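Local coordinates for SusD-like carbohydrate binding protein BF1063 (Bacteroides fragilis NCTC 9343, PDB 3I4G) that probably binds carbohydrate at the cell outer membrane, as SusD-like proteins do in glycan uptake, at residues A[56-62]-A[449-455]; A[459-465]-A[505-511]. All blocks are in the same frame, centred on the assembly; numbering follows the deposited sequence.

How the interactions relate
From the N terminus, the chain first passes through 56-62, between helix 50-54 and strand 63-65, and meets its partner only 387 residues later, at the turn 449-455 that leads from helix 433-447 into helix 454-461. Interaction 1 thus closes a very long loop and joins the N-terminal part of the chain to its C-terminal part near the centre of the molecule. Interaction 2 starts on the last turn of helix 454-461 and closes a loop of 39 residues against 505-511; its centre lies about 18 Å from the centre of the chain. The two loops follow one another in series, and the centres of the two contacts lie about 14 Å apart. Helix 454-461 serves both, and Arg-454 NH1 packs 3.6 Å from Trp-461 CZ3.

Interaction 1: residues A[56-62]-A[449-455]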
loop_
_atom_site.group_PDB
_atom_site.type_symbol
_atom_site.label_atom_id
_atom_site.label_comp_id
_atom_site.label_asym_id
_atom_site.label_seq_id
_atom_site.Cartn_x
_atom_site.Cartn_y
_atom_site.Cartn_z
HETATM N N MSE A 56 4.647 3.831 -2.297
HETATM C CA MSE A 56 5.418 3.611 -1.089
HETATM C C MSE A 56 6.192 2.310 -1.198
HETATM O O MSE A 56 7.126 2.100 -0.435
HETATM C CB MSE A 56 4.567 3.567 0.187
HETATM C CG MSE A 56 4.067 4.878 0.611
HETATM SE SE MSE A 56 3.467 4.850 2.464
HETATM C CE MSE A 56 4.750 6.038 3.314
ATOM N N GLU A 57 5.839 1.413 -2.115
ATOM C CA GLU A 57 6.635 0.205 -2.266
ATOM C C GLU A 57 8.072 0.549 -2.662
ATOM O O GLU A 57 8.989 -0.233 -2.398
ATOM C CB GLU A 57 6.007 -0.751 -3.297
ATOM C CG GLU A 57 6.097 -2.186 -2.912
ATOM C CD GLU A 57 5.063 -2.640 -1.922
ATOM O OE1 GLU A 57 4.440 -1.834 -1.219
ATOM O OE2 GLU A 57 4.913 -3.837 -1.787
ATOM N N HIS A 58 8.272 1.696 -3.282
ATOM C CA HIS A 58 9.619 2.174 -3.615
ATOM C C HIS A 58 10.509 2.440 -2.422
ATOM O O HIS A 58 11.735 2.558 -2.581
ATOM C CB HIS A 58 9.575 3.482 -4.440
ATOM C CG HIS A 58 8.794 3.381 -5.700
ATOM N ND1 HIS A 58 8.548 4.472 -6.504
ATOM C CD2 HIS A 58 8.127 2.339 -6.249
ATOM C CE1 HIS A 58 7.812 4.083 -7.537
ATOM N NE2 HIS A 58 7.523 2.801 -7.396
ATOM N N LEU A 59 9.909 2.550 -1.239
ATOM C CA LEU A 59 10.626 2.786 -0.006
ATOM C C LEU A 59 10.974 1.495 0.698
ATOM O O LEU A 59 11.566 1.523 1.775
ATOM C CB LEU A 59 9.732 3.615 0.927
ATOM C CG LEU A 59 9.171 4.907 0.342
ATOM C CD1 LEU A 59 8.365 5.671 1.428
ATOM C CD2 LEU A 59 10.256 5.807 -0.286
ATOM N N SER A 60 10.560 0.369 0.133
ATOM C CA SER A 60 10.696 -0.935 0.744
ATOM C C SER A 60 11.679 -1.814 -0.020
ATOM O O SER A 60 12.168 -1.443 -1.081
ATOM C CB SER A 60 9.338 -1.657 0.786
ATOM O OG SER A 60 8.967 -2.188 -0.458
ATOM N N ASP A 61 11.916 -2.988 0.540
ATOM C CA ASP A 61 12.724 -4.027 -0.072
ATOM C C ASP A 61 12.087 -4.662 -1.323
ATOM O O ASP A 61 12.754 -5.433 -1.993
ATOM C CB ASP A 61 13.143 -5.099 0.971
ATOM C CG ASP A 61 12.000 -5.677 1.772
ATOM O OD1 ASP A 61 10.896 -5.072 1.832
ATOM O OD2 ASP A 61 12.215 -6.716 2.421
ATOM N N ASN A 62 10.850 -4.323 -1.625
ATOM C CA ASN A 62 10.158 -4.858 -2.783
ATOM C C ASN A 62 10.408 -4.140 -4.086
ATOM O O ASN A 62 10.177 -4.733 -5.152
ATOM C CB ASN A 62 8.624 -4.848 -2.558
ATOM C CG ASN A 62 8.114 -5.928 -1.637
ATOM O OD1 ASN A 62 8.838 -6.849 -1.272
ATOM N ND2 ASN A 62 6.828 -5.854 -1.327
ATOM N N ALA A 449 2.121 -7.879 -2.165
ATOM C CA ALA A 449 3.212 -7.227 -2.874
ATOM C C ALA A 449 2.732 -6.186 -3.875
ATOM O O ALA A 449 1.812 -6.411 -4.669
ATOM C CB ALA A 449 4.123 -8.269 -3.569
HETATM N N MSE A 450 3.403 -5.033 -3.861
HETATM C CA MSE A 450 3.184 -3.892 -4.750
HETATM C C MSE A 450 1.924 -3.108 -4.417
HETATM O O MSE A 450 1.551 -2.243 -5.209
HETATM C CB MSE A 450 3.182 -4.289 -6.234
HETATM C CG MSE A 450 4.442 -5.021 -6.677
HETATM SE SE MSE A 450 6.156 -4.139 -6.295
HETATM C CE MSE A 450 5.743 -2.468 -7.185
ATOM N N GLU A 451 1.325 -3.318 -3.229
ATOM C CA GLU A 451 0.090 -2.623 -2.877
ATOM C C GLU A 451 0.314 -1.490 -1.883
ATOM O O GLU A 451 -0.645 -0.864 -1.451
ATOM C CB GLU A 451 -0.944 -3.604 -2.303
ATOM C CG GLU A 451 -1.308 -4.673 -3.337
ATOM C CD GLU A 451 -2.310 -5.691 -2.888
ATOM O OE1 GLU A 451 -3.332 -5.289 -2.276
ATOM O OE2 GLU A 451 -2.086 -6.900 -3.163
ATOM N N GLY A 452 1.551 -1.168 -1.563
ATOM C CA GLY A 452 1.844 -0.020 -0.693
ATOM C C GLY A 452 1.779 -0.277 0.793
ATOM O O GLY A 452 1.699 0.676 1.581
ATOM N N ILE A 453 1.862 -1.547 1.218
ATOM C CA ILE A 453 1.772 -1.930 2.625
ATOM C C ILE A 453 3.122 -2.406 3.170
ATOM O O ILE A 453 3.331 -2.449 4.385
ATOM C CB ILE A 453 0.650 -2.999 2.783
ATOM C CG1 ILE A 453 -0.665 -2.440 2.282
ATOM C CG2 ILE A 453 0.524 -3.444 4.246
ATOM C CD1 ILE A 453 -1.741 -3.500 2.114
ATOM N N ARG A 454 4.047 -2.764 2.286
ATOM C CA ARG A 454 5.311 -3.362 2.735
ATOM C C ARG A 454 6.115 -2.434 3.635
ATOM O O ARG A 454 6.668 -2.885 4.634
ATOM C CB ARG A 454 6.159 -3.758 1.542
ATOM C CG ARG A 454 7.467 -4.487 1.907
ATOM C CD ARG A 454 7.298 -5.790 2.611
ATOM N NE ARG A 454 8.611 -6.398 2.847
ATOM C CZ ARG A 454 8.822 -7.444 3.599
ATOM N NH1 ARG A 454 7.812 -8.025 4.219
ATOM N NH2 ARG A 454 10.036 -7.923 3.740
ATOM N N TYR A 455 6.225 -1.161 3.262
ATOM C CA TYR A 455 6.959 -0.216 4.091
ATOM C C TYR A 455 6.303 -0.118 5.457
ATOM O O TYR A 455 7.026 -0.176 6.493
ATOM C CB TYR A 455 7.043 1.130 3.377
ATOM C CG TYR A 455 7.767 2.218 4.118
ATOM C CD1 TYR A 455 9.129 2.163 4.362
ATOM C CD2 TYR A 455 7.087 3.312 4.562
ATOM C CE1 TYR A 455 9.764 3.176 5.055
ATOM C CE2 TYR A 455 7.708 4.338 5.211
ATOM C CZ TYR A 455 9.057 4.278 5.449
ATOM O OH TYR A 455 9.692 5.310 6.101
HETATM O O HOH W 1 5.143 -0.055 0.819
HETATM O O HOH W 2 2.702 -4.185 -0.017
#
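Glu-57 sits at the heart of this buried contact: chi1 of -141°, between wells, and chi2 p curl its carboxylate into the turn 449-455. Glu-57 OE2 accepts a hydrogen bond from Met-450 N at 2.8 Å, and Glu-57 OE1 a weak one from Gly-452 N at 3.0 Å. Water 1 links Glu-57 OE1 to Tyr-455 N; water 2 accepts from Ile-453 N and lies 2.9 Å from Glu-57 OE2. Asn-62 ND2 also donates to Glu-57 OE2 (2.8 Å). Arg-454 (chi1 t, chi2 p) meets Asp-61 (chi1 p) edge-on in a two-pronged salt bridge, Arg-454 NE to Asp-61 OD1 and Arg-454 NH2 to Asp-61 OD2, both 2.8 Å. Leu-59 CB makes a CH-pi contact with the face of the Tyr-455 ring, 4.1 Å from its centroid, while the Tyr-455 hydroxyl is hydrogen-bonded to Trp-513. A buried acid thus captures NH groups of the turn entering helix 454-461, Asp-61 has its charge partner in Arg-454, and this polar network and an apolar patch on Tyr-455 together join the N-terminal and C-terminal family regions.

Interaction 2: residues A[459-465]-A[505-511]; sequences MRWGIAH and FRNPTDY. With EDO (1,2-ethanediol), chain F.
Two aromatic rings of 505-511 pack into a turn between two helices. Helix 454-461 ends in a Schellman motif at Gly-462 (phi 72°, psi 28°), and helix 464-467 begins at Ala-464. Facing it, 505-511 runs extended to a cis peptide before Pro-508, then makes a 3-10 turn at 509-511; CA atoms pair Met-459 with Tyr-511 (6.3 Å) and His-465 with Phe-505 (5.5 Å). Tyr-511 (chi1 m) pushes its hydroxyl into the hollow of the turn, where Tyr-511 OH accepts from His-465 N at 3.1 Å and shares a hydrogen bond with His-465 ND1 at 2.7 Å, with chi1 of His-465 p. The methyl of Ala-464 fills the gap between rings, CB 3.7 Å from Phe-505 CZ, over its face, and 3.8 Å from Tyr-511 CE1. Met-459, all m, lays SE 3.9 Å from both Phe-505 CE2 and Tyr-511 CD1. The result is a Schellman-capped helix end followed by a short turn into helix 464-467, sealed by Met-aromatic packing in the SusD-family C-terminal region.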
loop_
_atom_site.group_PDB
_atom_site.type_symbol
_atom_site.label_atom_id
_atom_site.label_comp_id
_atom_site.label_asym_id
_atom_site.label_seq_id
_atom_site.Cartn_x
_atom_site.Cartn_y
_atom_site.Cartn_z
HETATM N N MSE A 459 8.443 -1.259 8.850
HETATM C CA MSE A 459 8.567 -0.253 9.906
HETATM C C MSE A 459 7.991 -0.728 11.233
HETATM O O MSE A 459 8.699 -0.718 12.244
HETATM C CB MSE A 459 7.891 1.030 9.430
HETATM C CG MSE A 459 8.638 1.772 8.283
HETATM SE SE MSE A 459 10.156 2.798 8.804
HETATM C CE MSE A 459 9.154 4.417 9.283
ATOM N N ARG A 460 6.740 -1.191 11.244
ATOM C CA ARG A 460 6.097 -1.619 12.515
ATOM C C ARG A 460 6.793 -2.846 13.084
ATOM O O ARG A 460 6.888 -3.007 14.322
ATOM C CB ARG A 460 4.590 -1.886 12.375
ATOM C CG ARG A 460 4.219 -3.127 11.606
ATOM C CD ARG A 460 2.766 -3.153 11.264
ATOM N NE ARG A 460 2.430 -4.297 10.428
ATOM C CZ ARG A 460 2.110 -5.513 10.872
ATOM N NH1 ARG A 460 2.105 -5.815 12.159
ATOM N NH2 ARG A 460 1.806 -6.456 9.979
ATOM N N TRP A 461 7.285 -3.750 12.237
ATOM C CA TRP A 461 7.988 -4.931 12.702
ATOM C C TRP A 461 9.387 -4.635 13.223
ATOM O O TRP A 461 10.016 -5.464 13.851
ATOM C CB TRP A 461 8.114 -5.975 11.582
ATOM C CG TRP A 461 6.831 -6.618 11.165
ATOM C CD1 TRP A 461 5.743 -6.877 11.950
ATOM C CD2 TRP A 461 6.545 -7.182 9.875
ATOM N NE1 TRP A 461 4.793 -7.533 11.207
ATOM C CE2 TRP A 461 5.263 -7.743 9.943
ATOM C CE3 TRP A 461 7.257 -7.275 8.677
ATOM C CZ2 TRP A 461 4.656 -8.350 8.851
ATOM C CZ3 TRP A 461 6.653 -7.877 7.580
ATOM C CH2 TRP A 461 5.370 -8.411 7.686
ATOM N N GLY A 462 9.931 -3.470 12.929
ATOM C CA GLY A 462 11.288 -3.179 13.369
ATOM C C GLY A 462 12.351 -3.965 12.596
ATOM O O GLY A 462 13.426 -4.264 13.110
ATOM N N ILE A 463 12.031 -4.306 11.347
ATOM C CA ILE A 463 13.001 -4.975 10.468
ATOM C C ILE A 463 13.431 -4.111 9.286
ATOM O O ILE A 463 14.260 -4.522 8.479
ATOM C CB ILE A 463 12.516 -6.356 9.965
ATOM C CG1 ILE A 463 11.408 -6.244 8.933
ATOM C CG2 ILE A 463 12.083 -7.253 11.167
ATOM C CD1 ILE A 463 11.037 -7.612 8.306
ATOM N N ALA A 464 12.881 -2.901 9.154
ATOM C CA ALA A 464 13.285 -2.009 8.085
ATOM C C ALA A 464 14.765 -1.759 8.076
ATOM O O ALA A 464 15.371 -1.696 7.011
ATOM C CB ALA A 464 12.534 -0.662 8.211
ATOM N N HIS A 465 15.379 -1.608 9.244
ATOM C CA HIS A 465 16.820 -1.339 9.280
ATOM C C HIS A 465 17.652 -2.540 8.847
ATOM O O HIS A 465 18.843 -2.377 8.545
ATOM C CB HIS A 465 17.265 -0.856 10.663
ATOM C CG HIS A 465 17.321 -1.933 11.688
ATOM N ND1 HIS A 465 16.200 -2.377 12.377
ATOM C CD2 HIS A 465 18.355 -2.702 12.115
ATOM C CE1 HIS A 465 16.558 -3.352 13.198
ATOM N NE2 HIS A 465 17.863 -3.547 13.085
ATOM N N PHE A 505 19.568 2.702 5.576
ATOM C CA PHE A 505 18.581 3.111 6.577
ATOM C C PHE A 505 19.219 3.190 7.957
ATOM O O PHE A 505 19.956 2.273 8.367
ATOM C CB PHE A 505 17.456 2.071 6.565
ATOM C CG PHE A 505 16.300 2.310 7.510
ATOM C CD1 PHE A 505 16.407 2.056 8.860
ATOM C CD2 PHE A 505 15.044 2.645 7.012
ATOM C CE1 PHE A 505 15.314 2.199 9.686
ATOM C CE2 PHE A 505 13.949 2.778 7.851
ATOM C CZ PHE A 505 14.088 2.552 9.167
ATOM N N ARG A 506 18.954 4.259 8.690
ATOM C CA ARG A 506 19.580 4.463 9.976
ATOM C C ARG A 506 18.731 3.968 11.140
ATOM O O ARG A 506 17.557 4.355 11.277
ATOM C CB ARG A 506 19.820 5.961 10.174
ATOM C CG ARG A 506 20.725 6.618 9.173
ATOM C CD ARG A 506 20.643 8.135 9.179
ATOM N NE ARG A 506 19.359 8.589 8.685
ATOM C CZ ARG A 506 19.027 9.849 8.499
ATOM N NH1 ARG A 506 19.892 10.832 8.760
ATOM N NH2 ARG A 506 17.846 10.133 8.022
ATOM N N ASN A 507 19.307 3.116 11.991
ATOM C CA ASN A 507 18.631 2.625 13.173
ATOM C C ASN A 507 19.111 3.441 14.373
ATOM O O ASN A 507 20.282 3.372 14.711
ATOM C CB ASN A 507 18.926 1.149 13.355
ATOM C CG ASN A 507 18.064 0.520 14.432
ATOM O OD1 ASN A 507 17.011 1.054 14.805
ATOM N ND2 ASN A 507 18.491 -0.659 14.931
ATOM N N PRO A 508 18.232 4.158 15.076
ATOM C CA PRO A 508 16.778 4.234 14.987
ATOM C C PRO A 508 16.161 5.361 14.175
ATOM O O PRO A 508 14.953 5.359 13.997
ATOM C CB PRO A 508 16.394 4.491 16.455
ATOM C CG PRO A 508 17.482 5.409 16.926
ATOM C CD PRO A 508 18.728 4.899 16.270
ATOM N N THR A 509 16.957 6.301 13.711
ATOM C CA THR A 509 16.438 7.536 13.137
ATOM C C THR A 509 15.390 7.337 12.072
ATOM O O THR A 509 14.360 8.036 12.102
ATOM C CB THR A 509 17.607 8.347 12.552
ATOM O OG1 THR A 509 18.470 8.705 13.639
ATOM C CG2 THR A 509 17.153 9.633 11.837
ATOM N N ASP A 510 15.601 6.412 11.130
ATOM C CA ASP A 510 14.666 6.315 10.005
ATOM C C ASP A 510 13.379 5.567 10.320
ATOM O O ASP A 510 12.522 5.465 9.447
ATOM C CB ASP A 510 15.400 5.804 8.773
ATOM C CG ASP A 510 16.334 6.843 8.217
ATOM O OD1 ASP A 510 15.929 8.030 8.115
ATOM O OD2 ASP A 510 17.488 6.505 7.910
ATOM N N TYR A 511 13.208 5.081 11.552
ATOM C CA TYR A 511 11.895 4.619 11.975
ATOM C C TYR A 511 10.909 5.760 12.230
ATOM O O TYR A 511 9.714 5.501 12.387
ATOM C CB TYR A 511 12.001 3.714 13.234
ATOM C CG TYR A 511 12.504 2.337 12.872
ATOM C CD1 TYR A 511 11.689 1.464 12.179
ATOM C CD2 TYR A 511 13.738 1.898 13.248
ATOM C CE1 TYR A 511 12.119 0.212 11.849
ATOM C CE2 TYR A 511 14.204 0.615 12.909
ATOM C CZ TYR A 511 13.357 -0.208 12.222
ATOM O OH TYR A 511 13.763 -1.468 11.828
HETATM C C1 EDO F . 13.426 11.508 13.317
HETATM O O1 EDO F . 14.041 10.252 13.687
HETATM C C2 EDO F . 14.054 12.639 14.126
HETATM O O2 EDO F . 15.362 12.867 13.594
#